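Local coordinates for protein ubiquitin-like-conjugating enzyme ATG10 (Saccharomyces cerevisiae, PDB 4EBR) that catalyses, as an autophagic E2-like enzyme, the conjugation of ATG12 to ATG5, a step required for autophagy and for cytoplasm-to-vacuole transport, at the interface of chains A and B. Residues are numbered along the deposited sequence; one frame, centred on the assembly and turned at random. Chains: chain A/B, Ubiquitin-like-conjugating enzyme ATG10.

The interface of chains A and B. Residues chain A 116, 133, 135; chain B 74-75.
The NE2/CE1 edge of the A:His133 imidazole comes over the hydroxyl end of the B:Tyr75 phenol ring, off its plane, where the B loop between strands 63-72 and 77-90 reaches the vicinity of the active-site cysteine loop of the other autophagic E2 (ATG10 family) subunit. The A:His133 side chain can be followed outward atom by atom. Its CB lies 3.7 Å from CG1 of B:Val74. Its CG keeps that same methyl as neighbour at 3.9 Å. With CG anti to the carbonyl carbon (chi1 -68°), the imidazole is carried past the valine towards the tyrosine of the next position. There CD2 has the phenol OH of B:Tyr75 at 3.9 Å. CE1 lies 3.7 Å from CZ of B:Tyr75. NE2 donates a hydrogen bond to the phenol OH of B:Tyr75 at 2.6 Å. That bond is bent, 119° at the hydrogen. The phenol oxygen stands 22° out of the imidazole plane. The rings are almost perpendicular, edge to face, and the same imidazole edge carries both the bond and the ring contact. A phenylalanine at B:Tyr75 would probably leave NE2 of A:His133 without this acceptor and the imidazole freer to turn. Beside the histidine, CG1 of B:Val74 also approaches A:Leu116, 3.5 Å from its CG, with CB and CD2 of the leucine slightly farther away; the methyl thus touches both A side chains. A:Leu116 and B:Val74 run antiparallel alongside one another, while A:His133 lies roughly perpendicular to the valine. A:Cys135, which forms the glycyl thioester intermediate, lies at the margin: its backbone O is 4.4 Å from B:Val74 CG1. The interface is two-fold symmetric, so the contact recurs with the chains exchanged, and ATG10 forms homooligomers, although the structure alone does not show that this dimer is the one in solution.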
loop_
_atom_site.group_PDB
_atom_site.type_symbol
_atom_site.label_atom_id
_atom_site.label_comp_id
_atom_site.label_asym_id
_atom_site.label_seq_id
_atom_site.Cartn_x
_atom_site.Cartn_y
_atom_site.Cartn_z
ATOM N N LEU A 116 -8.671 0.046 7.806
ATOM C CA LEU A 116 -9.305 0.515 6.578
ATOM C C LEU A 116 -8.574 -0.061 5.378
ATOM O O LEU A 116 -7.363 -0.302 5.434
ATOM C CB LEU A 116 -9.332 2.050 6.532
ATOM C CG LEU A 116 -9.966 2.819 5.350
ATOM C CD1 LEU A 116 -11.299 2.230 4.859
ATOM C CD2 LEU A 116 -10.121 4.314 5.691
ATOM N N HIS A 133 -3.323 0.931 8.835
ATOM C CA HIS A 133 -4.161 2.099 8.599
ATOM C C HIS A 133 -5.448 2.041 9.399
ATOM O O HIS A 133 -6.465 1.574 8.894
ATOM C CB HIS A 133 -4.549 2.186 7.128
ATOM C CG HIS A 133 -3.405 2.485 6.217
ATOM N ND1 HIS A 133 -2.991 1.608 5.238
ATOM C CD2 HIS A 133 -2.604 3.573 6.117
ATOM C CE1 HIS A 133 -1.974 2.140 4.580
ATOM N NE2 HIS A 133 -1.716 3.330 5.095
ATOM N N CYS A 135 -7.316 4.394 9.866
ATOM C CA CYS A 135 -8.248 5.240 9.115
ATOM C C CYS A 135 -7.558 6.100 8.070
ATOM O O CYS A 135 -6.338 6.026 7.890
ATOM C CB CYS A 135 -8.960 6.178 10.071
ATOM S SG CYS A 135 -7.783 6.996 11.106
ATOM N N VAL B 74 -8.059 4.561 1.701
ATOM C CA VAL B 74 -7.091 5.204 2.586
ATOM C C VAL B 74 -6.360 6.352 1.914
ATOM O O VAL B 74 -6.102 7.358 2.555
ATOM C CB VAL B 74 -6.066 4.216 3.193
ATOM C CG1 VAL B 74 -6.675 3.478 4.338
ATOM C CG2 VAL B 74 -5.678 3.222 2.188
ATOM N N TYR B 75 -5.973 6.191 0.650
ATOM C CA TYR B 75 -5.211 7.238 -0.039
ATOM C C TYR B 75 -6.024 8.120 -0.981
ATOM O O TYR B 75 -5.497 9.089 -1.537
ATOM C CB TYR B 75 -4.006 6.638 -0.785
ATOM C CG TYR B 75 -3.067 5.953 0.142
ATOM C CD1 TYR B 75 -2.383 6.675 1.120
ATOM C CD2 TYR B 75 -2.893 4.574 0.090
ATOM C CE1 TYR B 75 -1.533 6.036 2.019
ATOM C CE2 TYR B 75 -2.039 3.916 0.998
ATOM C CZ TYR B 75 -1.357 4.656 1.941
ATOM O OH TYR B 75 -0.528 4.012 2.830
#